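Local coordinates for protein beta-galactosidase (Bacillus circulans, PDB 4MAD) that probably hydrolyses terminal non-reducing beta-D-galactose residues of beta-D-galactosides, as a family 35 glycoside hydrolase built on a (beta/alpha)8 barrel, at residues 41-45 with 288-293; 48-53 with 93-99; 391-395 with 456-461; 418-422 with 577-581. All coordinates share one frame; numbering follows the deposited sequence.

Contact 1 (41-45 with 288-293); sequences FRTVP and HGGTNF
Arg42 lies alongside the backbone of 288-293 and takes hold of the amide oxygen of Asn292. Its CB meets a carbonyl first, Arg42 CB standing 3.5 Å from Gly289 O. One carbon further, Arg42 CG packs against Thr291 O at 3.4 Å, and CD returns to the side of Gly289 O. The extended chain then brings NE to Asn292 OD1 (3.0 Å) and NH2 to the same Asn292 OD1 (2.9 Å), a side-on grip by two nitrogens on one oxygen that lies in the guanidinium plane, while the amide plane is turned 52° from it. NH2 also bonds Ala111 O, and Tyr313 makes a cation-pi contact with the arginine. With an alanine at Arg42, Asn292 OD1 would probably lose both of its arginine donors and the amide would be freer to turn.

The backbones join where Thr291 N donates to Arg42 O (3.0 Å). One water links Arg42 O with Thr291 OG1, a hydroxyl also bonded to Glu321; another joins the carbonyls of Phe41 and Thr291 to Phe293 N. Thr43 OG1 and His288 NE2 share a hydrogen bond of 2.9 Å at the ring edge. A side chain at Gly290 would run into Arg42 O. These loops follow the first and last strands of the closed barrel, at the end where family 35 enzymes have their active site, with the side chain of the predicted nucleophile Glu247 about 10 Å from that of Arg42. The buried guanidinium is met by the Asn292 amide oxygen and Ala111 O, and the Arg42 carbonyl by Thr291 N and a water, consistent with a firmly fixed loop pair beside the catalytic pocket.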
loop_
_atom_site.group_PDB
_atom_site.type_symbol
_atom_site.label_atom_id
_atom_site.label_comp_id
_atom_site.label_asym_id
_atom_site.label_seq_id
_atom_site.Cartn_x
_atom_site.Cartn_y
_atom_site.Cartn_z
ATOM N N PHE A 41 -9.253 -1.117 -1.321
ATOM C CA PHE A 41 -8.513 0.142 -1.371
ATOM C C PHE A 41 -7.528 0.166 -2.493
ATOM O O PHE A 41 -6.859 1.130 -2.687
ATOM C CB PHE A 41 -7.872 0.483 -0.056
ATOM C CG PHE A 41 -7.156 -0.655 0.628
ATOM C CD1 PHE A 41 -5.829 -0.873 0.396
ATOM C CD2 PHE A 41 -7.803 -1.491 1.504
ATOM C CE1 PHE A 41 -5.188 -1.825 1.060
ATOM C CE2 PHE A 41 -7.145 -2.459 2.127
ATOM C CZ PHE A 41 -5.843 -2.627 1.896
ATOM N N ARG A 42 -7.491 -0.923 -3.221
ATOM C CA ARG A 42 -6.562 -1.075 -4.314
ATOM C C ARG A 42 -7.177 -1.109 -5.735
ATOM O O ARG A 42 -6.484 -1.259 -6.661
ATOM C CB ARG A 42 -5.665 -2.258 -4.060
ATOM C CG ARG A 42 -4.578 -1.945 -3.077
ATOM C CD ARG A 42 -3.746 -3.134 -2.672
ATOM N NE ARG A 42 -2.412 -2.783 -2.253
ATOM C CZ ARG A 42 -1.769 -3.277 -1.204
ATOM N NH1 ARG A 42 -2.330 -4.191 -0.462
ATOM N NH2 ARG A 42 -0.537 -2.883 -0.954
ATOM N N THR A 43 -8.496 -0.964 -5.842
ATOM C CA THR A 43 -9.169 -0.881 -7.123
ATOM C C THR A 43 -10.224 0.228 -7.063
ATOM O O THR A 43 -10.837 0.371 -6.099
ATOM C CB THR A 43 -9.774 -2.234 -7.485
ATOM O OG1 THR A 43 -8.721 -3.158 -7.705
ATOM C CG2 THR A 43 -10.664 -2.116 -8.684
ATOM N N VAL A 44 -10.396 0.993 -8.109
ATOM C CA VAL A 44 -11.407 2.054 -8.049
ATOM C C VAL A 44 -12.796 1.436 -7.893
ATOM O O VAL A 44 -13.044 0.412 -8.439
ATOM C CB VAL A 44 -11.420 2.961 -9.317
ATOM C CG1 VAL A 44 -10.187 3.808 -9.367
ATOM C CG2 VAL A 44 -11.572 2.128 -10.560
ATOM N N PRO A 45 -13.711 2.103 -7.201
ATOM C CA PRO A 45 -14.995 1.494 -6.870
ATOM C C PRO A 45 -15.857 1.097 -8.058
ATOM O O PRO A 45 -16.570 0.145 -8.009
ATOM C CB PRO A 45 -15.694 2.553 -6.030
ATOM C CG PRO A 45 -14.849 3.649 -5.969
ATOM C CD PRO A 45 -13.526 3.344 -6.470
ATOM N N HIS A 288 -6.900 -10.796 -6.824
ATOM C CA HIS A 288 -6.728 -9.554 -7.515
ATOM C C HIS A 288 -5.939 -8.552 -6.648
ATOM O O HIS A 288 -6.326 -8.246 -5.593
ATOM C CB HIS A 288 -8.079 -8.968 -7.863
ATOM C CG HIS A 288 -7.988 -7.650 -8.551
ATOM N ND1 HIS A 288 -7.407 -7.510 -9.782
ATOM C CD2 HIS A 288 -8.315 -6.406 -8.143
ATOM C CE1 HIS A 288 -7.418 -6.240 -10.113
ATOM N NE2 HIS A 288 -8.005 -5.560 -9.158
ATOM N N GLY A 289 -4.804 -8.108 -7.159
ATOM C CA GLY A 289 -3.955 -7.172 -6.478
ATOM C C GLY A 289 -4.140 -5.682 -6.670
ATOM O O GLY A 289 -4.194 -4.927 -5.777
ATOM N N GLY A 290 -4.285 -5.312 -7.924
ATOM C CA GLY A 290 -4.570 -3.940 -8.259
ATOM C C GLY A 290 -3.399 -3.020 -8.091
ATOM O O GLY A 290 -2.365 -3.399 -8.493
ATOM N N THR A 291 -3.611 -1.835 -7.506
ATOM C CA THR A 291 -2.662 -0.756 -7.506
ATOM C C THR A 291 -2.497 -0.038 -6.166
ATOM O O THR A 291 -3.463 0.182 -5.522
ATOM C CB THR A 291 -3.050 0.293 -8.591
ATOM O OG1 THR A 291 -3.523 -0.383 -9.770
ATOM C CG2 THR A 291 -1.882 1.199 -8.860
ATOM N N ASN A 292 -1.253 0.329 -5.833
ATOM C CA ASN A 292 -0.941 1.292 -4.789
ATOM C C ASN A 292 -1.007 2.708 -5.383
ATOM O O ASN A 292 -0.074 3.226 -5.844
ATOM C CB ASN A 292 0.437 1.037 -4.171
ATOM C CG ASN A 292 0.605 -0.393 -3.708
ATOM O OD1 ASN A 292 -0.249 -0.929 -3.094
ATOM N ND2 ASN A 292 1.755 -0.948 -3.952
ATOM N N PHE A 293 -2.196 3.275 -5.362
ATOM C CA PHE A 293 -2.394 4.582 -5.912
ATOM C C PHE A 293 -1.703 5.612 -4.965
ATOM O O PHE A 293 -1.372 5.304 -3.879
ATOM C CB PHE A 293 -3.899 4.924 -6.103
ATOM C CG PHE A 293 -4.614 4.119 -7.176
ATOM C CD1 PHE A 293 -4.303 4.236 -8.498
ATOM C CD2 PHE A 293 -5.644 3.290 -6.847
ATOM C CE1 PHE A 293 -4.956 3.516 -9.411
ATOM C CE2 PHE A 293 -6.271 2.593 -7.783
ATOM C CZ PHE A 293 -5.919 2.707 -9.051
HETATM O O HOH W 1 -4.393 2.044 -3.771
HETATM O O HOH W 2 -6.317 -0.949 -9.476
#

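Contact 2 (48-53 with 93-99)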
loop_
_atom_site.group_PDB
_atom_site.type_symbol
_atom_site.label_atom_id
_atom_site.label_comp_id
_atom_site.label_asym_id
_atom_site.label_seq_id
_atom_site.Cartn_x
_atom_site.Cartn_y
_atom_site.Cartn_z
ATOM N N TRP A 48 -15.229 -2.553 -8.719
ATOM C CA TRP A 48 -15.288 -3.585 -7.721
ATOM C C TRP A 48 -16.166 -4.758 -8.190
ATOM O O TRP A 48 -15.825 -5.887 -8.038
ATOM C CB TRP A 48 -15.797 -3.025 -6.389
ATOM C CG TRP A 48 -14.872 -2.176 -5.637
ATOM C CD1 TRP A 48 -13.520 -2.095 -5.766
ATOM C CD2 TRP A 48 -15.207 -1.279 -4.584
ATOM N NE1 TRP A 48 -13.007 -1.227 -4.883
ATOM C CE2 TRP A 48 -14.020 -0.700 -4.137
ATOM C CE3 TRP A 48 -16.395 -0.926 -3.957
ATOM C CZ2 TRP A 48 -13.991 0.227 -3.113
ATOM C CZ3 TRP A 48 -16.364 -0.019 -2.965
ATOM C CH2 TRP A 48 -15.177 0.555 -2.542
ATOM N N GLU A 49 -17.296 -4.466 -8.786
ATOM C CA GLU A 49 -18.151 -5.553 -9.224
ATOM C C GLU A 49 -17.477 -6.406 -10.274
ATOM O O GLU A 49 -17.573 -7.582 -10.266
ATOM C CB GLU A 49 -19.473 -5.028 -9.747
ATOM C CG GLU A 49 -20.418 -6.148 -10.171
ATOM C CD GLU A 49 -21.866 -5.737 -10.210
ATOM O OE1 GLU A 49 -22.194 -4.590 -10.239
ATOM O OE2 GLU A 49 -22.697 -6.598 -10.238
ATOM N N ASP A 50 -16.765 -5.778 -11.166
ATOM C CA ASP A 50 -16.140 -6.513 -12.231
ATOM C C ASP A 50 -15.170 -7.518 -11.645
ATOM O O ASP A 50 -15.179 -8.652 -12.003
ATOM C CB ASP A 50 -15.358 -5.571 -13.126
ATOM C CG ASP A 50 -14.606 -6.300 -14.225
ATOM O OD1 ASP A 50 -15.237 -6.732 -15.167
ATOM O OD2 ASP A 50 -13.395 -6.472 -14.132
ATOM N N ARG A 51 -14.318 -7.064 -10.732
ATOM C CA ARG A 51 -13.345 -7.964 -10.187
ATOM C C ARG A 51 -13.960 -9.071 -9.378
ATOM O O ARG A 51 -13.558 -10.166 -9.472
ATOM C CB ARG A 51 -12.290 -7.227 -9.397
ATOM C CG ARG A 51 -11.850 -5.943 -10.029
ATOM C CD ARG A 51 -10.879 -6.116 -11.167
ATOM N NE ARG A 51 -10.162 -4.897 -11.488
ATOM C CZ ARG A 51 -10.475 -4.088 -12.484
ATOM N NH1 ARG A 51 -11.478 -4.356 -13.260
ATOM N NH2 ARG A 51 -9.790 -2.997 -12.706
ATOM N N LEU A 52 -14.951 -8.723 -8.579
ATOM C CA LEU A 52 -15.619 -9.713 -7.765
ATOM C C LEU A 52 -16.319 -10.777 -8.612
ATOM O O LEU A 52 -16.257 -11.888 -8.303
ATOM C CB LEU A 52 -16.604 -9.071 -6.797
ATOM C CG LEU A 52 -15.900 -8.225 -5.763
ATOM C CD1 LEU A 52 -16.751 -7.270 -5.072
ATOM C CD2 LEU A 52 -15.183 -9.115 -4.815
ATOM N N LEU A 53 -16.929 -10.370 -9.709
ATOM C CA LEU A 53 -17.583 -11.284 -10.602
ATOM C C LEU A 53 -16.578 -12.269 -11.160
ATOM O O LEU A 53 -16.870 -13.430 -11.326
ATOM C CB LEU A 53 -18.212 -10.502 -11.741
ATOM C CG LEU A 53 -19.522 -9.820 -11.437
ATOM C CD1 LEU A 53 -19.923 -8.949 -12.482
ATOM C CD2 LEU A 53 -20.568 -10.769 -11.144
ATOM N N THR A 93 -21.184 -5.434 -2.353
ATOM C CA THR A 93 -20.959 -5.898 -3.692
ATOM C C THR A 93 -20.631 -7.392 -3.738
ATOM O O THR A 93 -21.094 -8.103 -4.582
ATOM C CB THR A 93 -19.956 -5.051 -4.458
ATOM O OG1 THR A 93 -20.321 -3.686 -4.362
ATOM C CG2 THR A 93 -19.888 -5.458 -5.916
ATOM N N ALA A 94 -19.823 -7.827 -2.791
ATOM C CA ALA A 94 -19.440 -9.226 -2.671
ATOM C C ALA A 94 -20.697 -10.046 -2.394
ATOM O O ALA A 94 -20.968 -11.017 -3.025
ATOM C CB ALA A 94 -18.445 -9.400 -1.578
ATOM N N GLU A 95 -21.494 -9.550 -1.492
ATOM C CA GLU A 95 -22.739 -10.216 -1.211
ATOM C C GLU A 95 -23.622 -10.317 -2.454
ATOM O O GLU A 95 -24.139 -11.322 -2.705
ATOM C CB GLU A 95 -23.487 -9.491 -0.128
ATOM C CG GLU A 95 -24.751 -10.168 0.248
ATOM C CD GLU A 95 -25.494 -9.452 1.328
ATOM O OE1 GLU A 95 -25.779 -8.284 1.129
ATOM O OE2 GLU A 95 -25.811 -10.051 2.347
ATOM N N LYS A 96 -23.726 -9.281 -3.241
ATOM C CA LYS A 96 -24.568 -9.298 -4.440
ATOM C C LYS A 96 -24.118 -10.349 -5.460
ATOM O O LYS A 96 -24.885 -10.985 -6.131
ATOM C CB LYS A 96 -24.494 -7.928 -5.052
ATOM C CG LYS A 96 -25.211 -7.748 -6.284
ATOM C CD LYS A 96 -24.969 -6.396 -6.971
ATOM C CE LYS A 96 -25.037 -6.556 -8.493
ATOM N NZ LYS A 96 -25.347 -5.332 -9.294
ATOM N N VAL A 97 -22.813 -10.473 -5.546
ATOM C CA VAL A 97 -22.185 -11.341 -6.482
ATOM C C VAL A 97 -22.199 -12.746 -5.943
ATOM O O VAL A 97 -21.943 -13.654 -6.658
ATOM C CB VAL A 97 -20.744 -10.884 -6.722
ATOM C CG1 VAL A 97 -19.887 -11.971 -7.140
ATOM C CG2 VAL A 97 -20.712 -9.753 -7.656
ATOM N N GLY A 98 -22.560 -12.903 -4.684
ATOM C CA GLY A 98 -22.628 -14.206 -4.102
ATOM C C GLY A 98 -21.393 -14.786 -3.444
ATOM O O GLY A 98 -21.227 -15.970 -3.478
ATOM N N LEU A 99 -20.578 -13.959 -2.827
ATOM C CA LEU A 99 -19.411 -14.440 -2.115
ATOM C C LEU A 99 -19.566 -14.261 -0.614
ATOM O O LEU A 99 -20.037 -13.277 -0.170
ATOM C CB LEU A 99 -18.149 -13.714 -2.554
ATOM C CG LEU A 99 -17.787 -13.847 -4.013
ATOM C CD1 LEU A 99 -16.949 -12.724 -4.519
ATOM C CD2 LEU A 99 -17.091 -15.082 -4.193
#
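Leu52 of helix 48-53 fills the interface with helix 93-97, and most of the contact is apolar. Its CD1 reaches Thr93 CG2 at 3.7 Å, the two side chains crossing at about a right angle, while the other branch, CD2, meets Leu99 CD1 at 4.0 Å. Thr93 CG2 points at helix 48-53 because it stands anti to the backbone N, and it also rests on Glu49 CA; the hydroxyl turns back to Arg89 O. Val97 splits its branches: CG1 lies over Leu52 O, and CG2 touches Leu53 CD2 at 3.6 Å.

A single charged pair lies on the more exposed side. Glu49 OE2 forms a salt bridge with Lys96 NZ (3.1 Å), the chains meeting nearly perpendicularly, and a weak bond runs from NZ to OE1.

Backbone hydrogen bonding shapes the end of the second helix, where Gly98, at positive phi, completes a Schellman motif that turns the chain so that Leu99 faces Leu52.

The segments' axes approach to 9.5 Å and cross at -45°. They belong to successive outer helices of the barrel, with Leu52 packing inward on Met38 of strand 34-38 and, together with Ala94, on Val63 of strand 62-66.

Contact 3 (391-395 with 456-461)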
loop_
_atom_site.group_PDB
_atom_site.type_symbol
_atom_site.label_atom_id
_atom_site.label_comp_id
_atom_site.label_asym_id
_atom_site.label_seq_id
_atom_site.Cartn_x
_atom_site.Cartn_y
_atom_site.Cartn_z
ATOM N N GLN A 391 1.946 16.055 8.513
ATOM C CA GLN A 391 1.967 15.536 7.170
ATOM C C GLN A 391 2.190 14.027 7.053
ATOM O O GLN A 391 3.183 13.532 7.468
ATOM C CB GLN A 391 3.070 16.219 6.357
ATOM C CG GLN A 391 3.080 15.791 4.898
ATOM C CD GLN A 391 4.250 16.298 4.118
ATOM O OE1 GLN A 391 5.028 17.068 4.613
ATOM N NE2 GLN A 391 4.363 15.866 2.882
ATOM N N ALA A 392 1.238 13.333 6.466
ATOM C CA ALA A 392 1.359 11.906 6.258
ATOM C C ALA A 392 2.224 11.482 5.111
ATOM O O ALA A 392 3.117 10.752 5.270
ATOM C CB ALA A 392 -0.028 11.293 6.073
ATOM N N TYR A 393 1.901 12.001 3.945
ATOM C CA TYR A 393 2.483 11.548 2.694
ATOM C C TYR A 393 3.078 12.654 1.805
ATOM O O TYR A 393 2.726 13.763 1.911
ATOM C CB TYR A 393 1.485 10.734 1.878
ATOM C CG TYR A 393 0.562 9.802 2.613
ATOM C CD1 TYR A 393 1.036 8.724 3.299
ATOM C CD2 TYR A 393 -0.802 9.965 2.554
ATOM C CE1 TYR A 393 0.211 7.870 3.937
ATOM C CE2 TYR A 393 -1.630 9.155 3.226
ATOM C CZ TYR A 393 -1.152 8.082 3.898
ATOM O OH TYR A 393 -1.964 7.280 4.574
ATOM N N GLY A 394 3.996 12.262 0.946
ATOM C CA GLY A 394 4.548 13.132 -0.063
ATOM C C GLY A 394 5.952 13.666 0.097
ATOM O O GLY A 394 6.791 12.964 0.476
ATOM N N PHE A 395 6.141 14.952 -0.178
ATOM C CA PHE A 395 7.436 15.600 -0.213
ATOM C C PHE A 395 7.379 16.729 0.804
ATOM O O PHE A 395 6.335 17.162 1.158
ATOM C CB PHE A 395 7.720 16.200 -1.596
ATOM C CG PHE A 395 7.779 15.200 -2.717
ATOM C CD1 PHE A 395 8.972 14.709 -3.148
ATOM C CD2 PHE A 395 6.641 14.771 -3.355
ATOM C CE1 PHE A 395 9.040 13.805 -4.125
ATOM C CE2 PHE A 395 6.727 13.872 -4.355
ATOM C CZ PHE A 395 7.915 13.388 -4.730
ATOM N N VAL A 456 12.696 16.575 0.422
ATOM C CA VAL A 456 12.709 15.239 0.922
ATOM C C VAL A 456 11.469 14.467 0.458
ATOM O O VAL A 456 10.400 15.001 0.486
ATOM C CB VAL A 456 12.827 15.179 2.442
ATOM C CG1 VAL A 456 12.856 13.756 2.880
ATOM C CG2 VAL A 456 14.029 15.901 2.905
ATOM N N GLU A 457 11.681 13.229 0.034
ATOM C CA GLU A 457 10.615 12.367 -0.339
ATOM C C GLU A 457 10.433 11.267 0.703
ATOM O O GLU A 457 11.344 10.600 1.020
ATOM C CB GLU A 457 10.846 11.707 -1.688
ATOM C CG GLU A 457 9.654 10.982 -2.194
ATOM C CD GLU A 457 9.869 10.295 -3.565
ATOM O OE1 GLU A 457 10.957 10.360 -4.095
ATOM O OE2 GLU A 457 8.938 9.703 -4.079
ATOM N N ASN A 458 9.200 11.112 1.179
ATOM C CA ASN A 458 8.762 9.972 1.952
ATOM C C ASN A 458 8.419 8.954 0.881
ATOM O O ASN A 458 7.432 9.089 0.238
ATOM C CB ASN A 458 7.446 10.267 2.702
ATOM C CG ASN A 458 6.744 9.021 3.263
ATOM O OD1 ASN A 458 7.114 7.932 3.045
ATOM N ND2 ASN A 458 5.650 9.238 3.917
ATOM N N MET A 459 9.249 7.940 0.740
ATOM C CA MET A 459 9.109 6.937 -0.301
ATOM C C MET A 459 8.209 5.756 0.086
ATOM O O MET A 459 8.105 4.818 -0.624
ATOM C CB MET A 459 10.480 6.452 -0.735
ATOM C CG MET A 459 11.361 7.507 -1.301
ATOM S SD MET A 459 12.985 6.912 -1.767
ATOM C CE MET A 459 12.597 6.064 -3.205
ATOM N N GLY A 460 7.625 5.885 1.260
ATOM C CA GLY A 460 6.772 4.916 1.890
ATOM C C GLY A 460 7.184 4.297 3.208
ATOM O O GLY A 460 8.272 3.851 3.323
ATOM N N ARG A 461 6.276 4.336 4.168
ATOM C CA ARG A 461 6.565 3.841 5.485
ATOM C C ARG A 461 6.615 2.328 5.511
ATOM O O ARG A 461 5.768 1.703 5.011
ATOM C CB ARG A 461 5.592 4.362 6.548
ATOM C CG ARG A 461 5.686 5.833 6.848
ATOM C CD ARG A 461 5.012 6.312 8.129
ATOM N NE ARG A 461 5.151 7.750 8.256
ATOM C CZ ARG A 461 4.480 8.588 7.515
ATOM N NH1 ARG A 461 3.592 8.128 6.662
ATOM N NH2 ARG A 461 4.660 9.862 7.641
HETATM O O HOH W 3 4.930 9.521 0.621
#
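Phe395 and Glu457 pair across antiparallel backbones at a non-hydrogen-bonded position, their CA atoms 4.5 Å apart. Here Phe395 CA makes a CA-H...O contact with Val456 O, and one residue further Asn458 N donates to Gly394 O (3.1 Å). Beyond this the chains diverge, and a water spans the gap from Gly394 N to Asn458 O. The backbone angles of Gly394 would jam a side chain against the preceding carbonyl.

Phe395 and Glu457 run side by side in the same direction, ring and carboxylate planes 24° apart, with Phe395 CE1 3.5 Å from Glu457 CG. Glu457, CG anti to the backbone N (chi1 -171°), extends along the ring with its carboxylate beside CE1 and CZ, and forms salt bridges with Lys537 and Arg549. Arg461 and Asn458 converge on one carbonyl. Arg461 grips it end-on: NH1 lies 3.0 Å from Ala392 O and NH2 also 3.0 Å from Ala392 O, and Asn458 ND2 adds a weak bond. Asn458 OD1 meanwhile accepts from Gly460 N (2.8 Å), an Asx turn that bends the chain ahead of Arg461. On the facing segment Gln391 NE2 bonds both Tyr393 O and Phe395 O, bracing the bend.

A leucine in place of Arg461 would probably leave Ala392 O with only the weak amide bond among these and Glu387 and Glu114 without their shared cation. The contact closes the start of strand 395-403 against the end of strand 449-457 in the first all-beta domain. Since Glu114 belongs to the family 35 domain, the buried arginine both fixes this bend and carries charge pairing across to the catalytic part.

Contact 4 (418-422 with 577-581)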
loop_
_atom_site.group_PDB
_atom_site.type_symbol
_atom_site.label_atom_id
_atom_site.label_comp_id
_atom_site.label_asym_id
_atom_site.label_seq_id
_atom_site.Cartn_x
_atom_site.Cartn_y
_atom_site.Cartn_z
ATOM N N ASP A 418 13.238 9.437 3.021
ATOM C CA ASP A 418 14.217 8.502 2.526
ATOM C C ASP A 418 15.179 8.940 1.406
ATOM O O ASP A 418 16.101 8.259 1.110
ATOM C CB ASP A 418 13.455 7.282 2.087
ATOM C CG ASP A 418 12.387 6.913 3.056
ATOM O OD1 ASP A 418 12.753 6.556 4.147
ATOM O OD2 ASP A 418 11.219 7.013 2.747
ATOM N N ARG A 419 14.878 10.071 0.799
ATOM C CA ARG A 419 15.649 10.615 -0.287
ATOM C C ARG A 419 15.518 12.124 -0.307
ATOM O O ARG A 419 14.473 12.653 -0.087
ATOM C CB ARG A 419 15.124 10.090 -1.590
ATOM C CG ARG A 419 16.072 10.136 -2.715
ATOM C CD ARG A 419 15.514 9.334 -3.866
ATOM N NE ARG A 419 16.375 9.274 -5.028
ATOM C CZ ARG A 419 16.344 10.126 -6.042
ATOM N NH1 ARG A 419 15.539 11.161 -6.067
ATOM N NH2 ARG A 419 17.137 9.950 -7.050
ATOM N N GLY A 420 16.598 12.792 -0.596
ATOM C CA GLY A 420 16.480 14.210 -0.725
ATOM C C GLY A 420 17.403 14.845 -1.720
ATOM O O GLY A 420 18.475 14.368 -1.937
ATOM N N GLN A 421 16.954 15.960 -2.245
ATOM C CA GLN A 421 17.688 16.764 -3.169
ATOM C C GLN A 421 18.094 18.064 -2.484
ATOM O O GLN A 421 17.296 18.723 -1.925
ATOM C CB GLN A 421 16.824 17.087 -4.360
ATOM C CG GLN A 421 16.430 15.885 -5.189
ATOM C CD GLN A 421 15.256 16.181 -6.158
ATOM O OE1 GLN A 421 14.122 15.991 -5.843
ATOM N NE2 GLN A 421 15.584 16.655 -7.314
ATOM N N VAL A 422 19.377 18.355 -2.537
ATOM C CA VAL A 422 19.962 19.437 -1.840
ATOM C C VAL A 422 20.367 20.592 -2.775
ATOM O O VAL A 422 20.944 20.391 -3.755
ATOM C CB VAL A 422 21.203 18.961 -1.060
ATOM C CG1 VAL A 422 21.754 20.024 -0.223
ATOM C CG2 VAL A 422 20.870 17.801 -0.252
ATOM N N GLU A 577 8.175 15.720 -12.237
ATOM C CA GLU A 577 9.409 15.025 -12.437
ATOM C C GLU A 577 10.506 15.682 -11.633
ATOM O O GLU A 577 10.639 16.838 -11.637
ATOM C CB GLU A 577 9.807 14.991 -13.889
ATOM C CG GLU A 577 11.245 14.821 -14.102
ATOM C CD GLU A 577 11.740 13.383 -13.900
ATOM O OE1 GLU A 577 11.025 12.448 -14.263
ATOM O OE2 GLU A 577 12.839 13.216 -13.374
ATOM N N LEU A 578 11.203 14.851 -10.895
ATOM C CA LEU A 578 12.254 15.244 -9.984
ATOM C C LEU A 578 13.567 15.679 -10.569
ATOM O O LEU A 578 14.203 16.500 -10.040
ATOM C CB LEU A 578 12.480 14.209 -8.875
ATOM C CG LEU A 578 11.295 13.857 -8.014
ATOM C CD1 LEU A 578 11.633 12.874 -6.924
ATOM C CD2 LEU A 578 10.610 15.054 -7.517
ATOM N N HIS A 579 14.010 15.022 -11.613
ATOM C CA HIS A 579 15.343 15.233 -12.093
ATOM C C HIS A 579 15.554 15.636 -13.544
ATOM O O HIS A 579 16.244 16.583 -13.819
ATOM C CB HIS A 579 16.138 13.970 -11.901
ATOM C CG HIS A 579 16.232 13.544 -10.486
ATOM N ND1 HIS A 579 17.076 14.152 -9.595
ATOM C CD2 HIS A 579 15.587 12.575 -9.807
ATOM C CE1 HIS A 579 16.941 13.574 -8.423
ATOM N NE2 HIS A 579 16.046 12.619 -8.523
ATOM N N LYS A 580 15.028 14.823 -14.430
ATOM C CA LYS A 580 15.326 14.967 -15.832
ATOM C C LYS A 580 14.056 15.144 -16.623
ATOM O O LYS A 580 13.221 14.359 -16.548
ATOM C CB LYS A 580 16.093 13.781 -16.327
ATOM C CG LYS A 580 17.459 13.662 -15.773
ATOM C CD LYS A 580 18.063 12.389 -16.242
ATOM C CE LYS A 580 19.501 12.210 -15.898
ATOM N NZ LYS A 580 19.932 10.862 -16.264
ATOM N N HIS A 581 13.980 16.222 -17.380
ATOM C CA HIS A 581 12.756 16.661 -17.993
ATOM C C HIS A 581 12.711 16.418 -19.502
ATOM O O HIS A 581 13.712 16.388 -20.133
ATOM C CB HIS A 581 12.559 18.141 -17.669
ATOM C CG HIS A 581 12.641 18.429 -16.209
ATOM N ND1 HIS A 581 11.642 18.097 -15.337
ATOM C CD2 HIS A 581 13.633 18.948 -15.464
ATOM C CE1 HIS A 581 12.016 18.393 -14.117
ATOM N NE2 HIS A 581 13.211 18.928 -14.169
#
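Leu578 and His579, in the turn after strand 569-577, receive the side chains of Gln421 and Arg419. At the head of the turn Glu577 holds the loop in shape: its OE2 accepts from His579 N (2.8 Å) and from Lys580 N (2.9 Å), the two donors coming from opposite faces of the carboxylate, while OE1 is bonded to Tyr550 and to the backbone at Thr536 and Lys537.

Leu578 comes next and offers both backbone and side chain. Its carbonyl is the acceptor for Gln421, with Gln421 NE2 3.1 Å from Leu578 O and the donor standing above the carbonyl plane instead of on a lone pair. The other arm of the same amide, Gln421 OE1, lies over the leucine side chain, 3.9 Å from Leu578 CB.

Arg419 and Gln421 alternate with Gly420 on strand 419-424, and so both project from one face of its sheet. At the start of the strand, Asp418 and Arg419 both face Glu457 in a classic beta bulge. The contact joins the six-stranded sheet of the first all-beta domain to a turn of the eight-stranded antiparallel sheet that includes strand 569-577.

His579 and Arg419 come from opposite directions and meet at the edges of their flat groups. Arg419 is stretched out from CG to NE, CG anti to the backbone N (chi1 -158°), and its NH1 donates to His579 NE2 at 2.9 Å with an angle of 161°. The bond lies in both the ring plane and the guanidinium plane, although these are 88° apart, which is consistent with NE2 being unprotonated. Gln421 NE2 approaches the same ring obliquely, 3.5 Å from His579 CE1, and Ile431 of the adjoining strand packs against the imidazole.

Overall arrangement
Contacts 1 and 2 belong to the catalytic barrel, contact 2 being nested along the chain within the loop that contact 1 closes. Their centres are about 15 Å apart and they touch, Thr43 and His288 of one meeting Trp48 and Arg51 of the other. Contacts 3 and 4 follow later in sequence and interleave: their segments alternate, and strands 449-457 and 419-424 are neighbours in one antiparallel sheet, where Arg419 and Glu457 probably share a backbone hydrogen bond. Contacts 2 and 4 lie about 42 Å apart between centres. The two touching pairs are separated by about 8 Å at the nearest atoms of contacts 1 and 3, so each consolidates its own part, contact 4 joining two beta sheets.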